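Local coordinates for fructooligosaccharide ABC transporter substrate-binding protein FusA (Streptococcus pneumoniae, PDB 5G5Y) that binds short- and long-chain fructooligosaccharides, with a preference for tetrasaccharides and larger, and serves the FusABC-MsmK importer as its solute-binding protein, at residues 402-405 with 406-410; 70-73 with 74-77. One frame throughout, in Å; residues are numbered along the deposited sequence.

Contact 1 of 2, residues 402-405 with 406-410; sequences KWRL and DLIKE
Lys402 and Asp406, one helical turn apart, form an i to i+4 salt bridge on the exposed side of the helix. The ammonium NZ gives a hydrogen bond of 2.9 Å to Asp406 OD1, meeting the syn lone pair. A bend at chi2 (58°) turns the lysine chain across the oxygen end of the carboxylate, with NZ close to its plane and Lys402 CE 3.5 Å from Asp406 OD2.

The apolar contact lies on another side of the helix. Leu407 puts its CD1 methyl over one face of the Trp403 indole in a CH-pi contact, 3.7 Å from the centroid of the six-membered ring and 15° off the ring normal. With CG anti to the backbone nitrogen (chi1 176°), the indole is carried off the helix, roughly across its axis, so that the methyl lies toward the ring's rim.

A further step round the helix, on its buried side, Ile408 CD1 meets the Arg404 guanidinium obliquely, 3.6 Å from NH1. The arginine chain is extended and its head is fixed by outside partners: NE bonds to Trp270 O, NH1 to Val135 O, and the cation lies against the Trp270 ring. Trp270 is a substrate-binding residue, and these bonds are consistent with Arg404 positioning it from the second shell.

Regular i to i+4 backbone bonds carry these side chains, among them Ile408 N to Arg404 O at 3.0 Å.

Helix 399-412 sets Trp403 and Leu407 against Trp140 of strand 138-142, while Arg404 and Leu407 touch Met138 of the same strand. Lys409 reaches out to a salt bridge with Glu130.

Contact 2 of 2, residues 70-73 with 74-77; sequences VDLM and NWAK
Trp75 turns its indole back under the preceding turn of the helix, so that one face meets Asp71. The ring is placed there by a chi1 of -64°, which sets CG anti to the carbonyl carbon, and by a small chi2. Asp71 CB then stands above the six-membered ring in a CH-pi contact, 4.2 Å from its centroid and 12° off the normal. Asp71 O lies over the same indole, 3.3 Å from Trp75 CG, and also accepts the hydrogen bond from Trp75 N at 2.9 Å. One carbonyl thus takes the backbone N-H and sits against the ring of the same residue. Leu72 adds a looser touch, its CD2 methyl coming obliquely to Trp75 CE3 at 4.2 Å.

Asp71 and Asn74 are joined through a water. It donates to Asp71 OD1 at 2.6 Å and accepts from Asn74 ND2 at 2.9 Å, bridging two side chains three residues apart. With CG anti to the carbonyl carbon (chi1 -84°), the Asn74 amide is turned back beside Val70, pointing the same way, which brings Asn74 ND2 within 4.0 Å of Val70 CG1 and in reach of the water. Asn74 OD1 also has a weak hydrogen bond from Gln429.

Ala76 tucks its CB against Leu72 O at 3.4 Å.

Helix 69-77 packs its Trp75 side on helix 45-55, where the indole touches Arg49, Asn50 and Ile53; Asp71 touches Arg49 too. Met73, its chain bent at chi2, rests on Phe426 and on Gln429 at the start of helix 429-455, and Lys77 also touches Gln429. Leu72 meets Asp308, next in sequence to the substrate-binding Lys309.

Overall arrangement
From the N terminus, the chain reaches contact 2 first, in helix 69-77, soon after strand 61-63 of the four-stranded sheet that includes strands 3-10, 34-41 and 310-312. Contact 1 follows more than 300 residues later, in helix 399-412. Each is confined to a single helix and closes no long loop; the two stand in series, neither nesting nor crossing. The centres of contact 1 and contact 2 are about 38 Å apart, on opposite sides of the chain's centre. Between contact 1 and contact 2 the nearest atoms are about 26 Å apart. Contact 2 lies where helices 45-55 and 429-455 meet helix 69-77, whereas contact 1 lies against strand 138-142 of the second four-stranded sheet.

Contact 1 of 2, residues 402-405 with 406-410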
loop_
_atom_site.group_PDB
_atom_site.type_symbol
_atom_site.label_atom_id
_atom_site.label_comp_id
_atom_site.label_asym_id
_atom_site.label_seq_id
_atom_site.Cartn_x
_atom_site.Cartn_y
_atom_site.Cartn_z
ATOM N N LYS A 402 -13.115 6.489 -2.867
ATOM C CA LYS A 402 -14.340 6.576 -2.084
ATOM C C LYS A 402 -15.145 5.289 -2.217
ATOM O O LYS A 402 -15.658 4.763 -1.228
ATOM C CB LYS A 402 -15.166 7.783 -2.488
ATOM C CG LYS A 402 -16.517 7.926 -1.801
ATOM C CD LYS A 402 -16.393 8.000 -0.288
ATOM C CE LYS A 402 -17.709 8.410 0.370
ATOM N NZ LYS A 402 -17.721 8.007 1.812
ATOM N N TRP A 403 -15.311 4.832 -3.444
ATOM C CA TRP A 403 -16.031 3.583 -3.725
ATOM C C TRP A 403 -15.431 2.405 -2.919
ATOM O O TRP A 403 -16.151 1.716 -2.228
ATOM C CB TRP A 403 -15.967 3.305 -5.204
ATOM C CG TRP A 403 -16.575 2.022 -5.649
ATOM C CD1 TRP A 403 -17.925 1.762 -5.866
ATOM C CD2 TRP A 403 -15.878 0.830 -5.999
ATOM N NE1 TRP A 403 -18.069 0.473 -6.332
ATOM C CE2 TRP A 403 -16.837 -0.119 -6.400
ATOM C CE3 TRP A 403 -14.527 0.465 -5.997
ATOM C CZ2 TRP A 403 -16.476 -1.413 -6.824
ATOM C CZ3 TRP A 403 -14.181 -0.802 -6.385
ATOM C CH2 TRP A 403 -15.157 -1.737 -6.781
ATOM N N ARG A 404 -14.114 2.238 -2.984
ATOM C CA ARG A 404 -13.426 1.141 -2.304
ATOM C C ARG A 404 -13.559 1.283 -0.785
ATOM O O ARG A 404 -13.842 0.316 -0.109
ATOM C CB ARG A 404 -11.950 1.031 -2.747
ATOM C CG ARG A 404 -11.330 -0.302 -2.422
ATOM C CD ARG A 404 -9.887 -0.371 -2.815
ATOM N NE ARG A 404 -9.497 -1.784 -2.864
ATOM C CZ ARG A 404 -8.865 -2.433 -1.883
ATOM N NH1 ARG A 404 -8.477 -1.824 -0.769
ATOM N NH2 ARG A 404 -8.594 -3.701 -2.032
ATOM N N LEU A 405 -13.385 2.494 -0.254
ATOM C CA LEU A 405 -13.538 2.743 1.189
ATOM C C LEU A 405 -14.882 2.329 1.697
ATOM O O LEU A 405 -14.991 1.753 2.784
ATOM C CB LEU A 405 -13.370 4.237 1.551
ATOM C CG LEU A 405 -11.965 4.736 1.676
ATOM C CD1 LEU A 405 -11.956 6.239 1.985
ATOM C CD2 LEU A 405 -11.244 4.017 2.797
ATOM N N ASP A 406 -15.923 2.660 0.942
ATOM C CA ASP A 406 -17.266 2.325 1.368
ATOM C C ASP A 406 -17.488 0.798 1.372
ATOM O O ASP A 406 -18.100 0.303 2.306
ATOM C CB ASP A 406 -18.293 3.014 0.473
ATOM C CG ASP A 406 -18.363 4.535 0.687
ATOM O OD1 ASP A 406 -17.811 5.091 1.663
ATOM O OD2 ASP A 406 -19.035 5.170 -0.149
ATOM N N LEU A 407 -16.939 0.059 0.402
ATOM C CA LEU A 407 -16.985 -1.409 0.442
ATOM C C LEU A 407 -16.260 -1.964 1.671
ATOM O O LEU A 407 -16.766 -2.852 2.359
ATOM C CB LEU A 407 -16.357 -2.033 -0.809
ATOM C CG LEU A 407 -17.057 -1.743 -2.164
ATOM C CD1 LEU A 407 -16.334 -2.388 -3.325
ATOM C CD2 LEU A 407 -18.485 -2.216 -2.134
ATOM N N ILE A 408 -15.064 -1.435 1.949
ATOM C CA ILE A 408 -14.287 -1.852 3.115
ATOM C C ILE A 408 -15.103 -1.685 4.406
ATOM O O ILE A 408 -15.176 -2.610 5.242
ATOM C CB ILE A 408 -12.923 -1.137 3.163
ATOM C CG1 ILE A 408 -12.027 -1.693 2.048
ATOM C CG2 ILE A 408 -12.252 -1.277 4.523
ATOM C CD1 ILE A 408 -10.812 -0.849 1.777
ATOM N N LYS A 409 -15.714 -0.517 4.555
ATOM C CA LYS A 409 -16.526 -0.236 5.700
ATOM C C LYS A 409 -17.745 -1.175 5.836
ATOM O O LYS A 409 -18.034 -1.634 6.939
ATOM C CB LYS A 409 -16.999 1.229 5.689
ATOM C CG LYS A 409 -17.478 1.624 7.078
ATOM C CD LYS A 409 -18.056 3.024 7.142
ATOM C CE LYS A 409 -18.423 3.433 8.590
ATOM N NZ LYS A 409 -17.728 2.655 9.669
ATOM N N GLU A 410 -18.465 -1.381 4.730
ATOM C CA GLU A 410 -19.688 -2.201 4.668
ATOM C C GLU A 410 -19.401 -3.689 4.945
ATOM O O GLU A 410 -20.087 -4.295 5.765
ATOM C CB GLU A 410 -20.292 -2.092 3.261
ATOM C CG GLU A 410 -21.508 -2.958 2.965
ATOM C CD GLU A 410 -22.132 -2.694 1.579
ATOM O OE1 GLU A 410 -21.564 -1.926 0.749
ATOM O OE2 GLU A 410 -23.187 -3.305 1.302
#

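Contact 2 of 2, residues 70-73 with 74-77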
loop_
_atom_site.group_PDB
_atom_site.type_symbol
_atom_site.label_atom_id
_atom_site.label_comp_id
_atom_site.label_asym_id
_atom_site.label_seq_id
_atom_site.Cartn_x
_atom_site.Cartn_y
_atom_site.Cartn_z
ATOM N N VAL A 70 17.653 1.555 4.871
ATOM C CA VAL A 70 19.083 1.229 4.727
ATOM C C VAL A 70 19.855 2.397 4.121
ATOM O O VAL A 70 20.882 2.771 4.659
ATOM C CB VAL A 70 19.279 -0.050 3.886
ATOM C CG1 VAL A 70 20.709 -0.181 3.380
ATOM C CG2 VAL A 70 18.948 -1.252 4.740
ATOM N N ASP A 71 19.335 2.946 3.017
ATOM C CA ASP A 71 19.921 4.111 2.313
ATOM C C ASP A 71 19.985 5.302 3.242
ATOM O O ASP A 71 21.034 5.937 3.352
ATOM C CB ASP A 71 19.097 4.558 1.077
ATOM C CG ASP A 71 19.147 3.609 -0.097
ATOM O OD1 ASP A 71 20.136 2.890 -0.292
ATOM O OD2 ASP A 71 18.153 3.610 -0.875
ATOM N N LEU A 72 18.873 5.646 3.903
ATOM C CA LEU A 72 18.871 6.819 4.810
ATOM C C LEU A 72 19.942 6.709 5.881
ATOM O O LEU A 72 20.670 7.670 6.123
ATOM C CB LEU A 72 17.507 7.035 5.522
ATOM C CG LEU A 72 16.368 7.529 4.626
ATOM C CD1 LEU A 72 15.051 7.557 5.442
ATOM C CD2 LEU A 72 16.674 8.890 4.008
ATOM N N MET A 73 20.035 5.529 6.497
ATOM C CA MET A 73 21.045 5.249 7.527
ATOM C C MET A 73 22.474 5.388 7.018
ATOM O O MET A 73 23.313 5.975 7.691
ATOM C CB MET A 73 20.869 3.838 8.109
ATOM C CG MET A 73 19.716 3.678 9.086
ATOM S SD MET A 73 19.420 5.092 10.177
ATOM C CE MET A 73 18.605 4.123 11.459
ATOM N N ASN A 74 22.741 4.820 5.846
ATOM C CA ASN A 74 24.057 4.973 5.242
ATOM C C ASN A 74 24.369 6.452 5.003
ATOM O O ASN A 74 25.439 6.918 5.375
ATOM C CB ASN A 74 24.151 4.202 3.938
ATOM C CG ASN A 74 24.504 2.751 4.146
ATOM O OD1 ASN A 74 25.150 2.378 5.149
ATOM N ND2 ASN A 74 24.069 1.905 3.210
ATOM N N TRP A 75 23.427 7.186 4.412
ATOM C CA TRP A 75 23.671 8.596 4.093
ATOM C C TRP A 75 23.871 9.450 5.339
ATOM O O TRP A 75 24.707 10.359 5.340
ATOM C CB TRP A 75 22.548 9.195 3.266
ATOM C CG TRP A 75 22.388 8.591 1.942
ATOM C CD1 TRP A 75 23.327 7.887 1.234
ATOM C CD2 TRP A 75 21.199 8.608 1.126
ATOM N NE1 TRP A 75 22.790 7.468 0.034
ATOM C CE2 TRP A 75 21.491 7.888 -0.059
ATOM C CE3 TRP A 75 19.912 9.120 1.300
ATOM C CZ2 TRP A 75 20.553 7.706 -1.082
ATOM C CZ3 TRP A 75 18.987 8.974 0.277
ATOM C CH2 TRP A 75 19.306 8.255 -0.900
ATOM N N ALA A 76 23.099 9.158 6.376
ATOM C CA ALA A 76 23.252 9.830 7.678
ATOM C C ALA A 76 24.614 9.546 8.293
ATOM O O ALA A 76 25.334 10.477 8.688
ATOM C CB ALA A 76 22.152 9.399 8.635
ATOM N N LYS A 77 24.971 8.267 8.329
ATOM C CA LYS A 77 26.263 7.805 8.887
ATOM C C LYS A 77 27.468 8.450 8.169
ATOM O O LYS A 77 28.419 8.903 8.812
ATOM C CB LYS A 77 26.329 6.284 8.767
ATOM C CG LYS A 77 27.400 5.608 9.568
ATOM C CD LYS A 77 27.425 4.109 9.255
ATOM C CE LYS A 77 28.234 3.341 10.298
ATOM N NZ LYS A 77 29.463 4.066 10.752
HETATM O O HOH W 1 22.390 2.212 0.833
#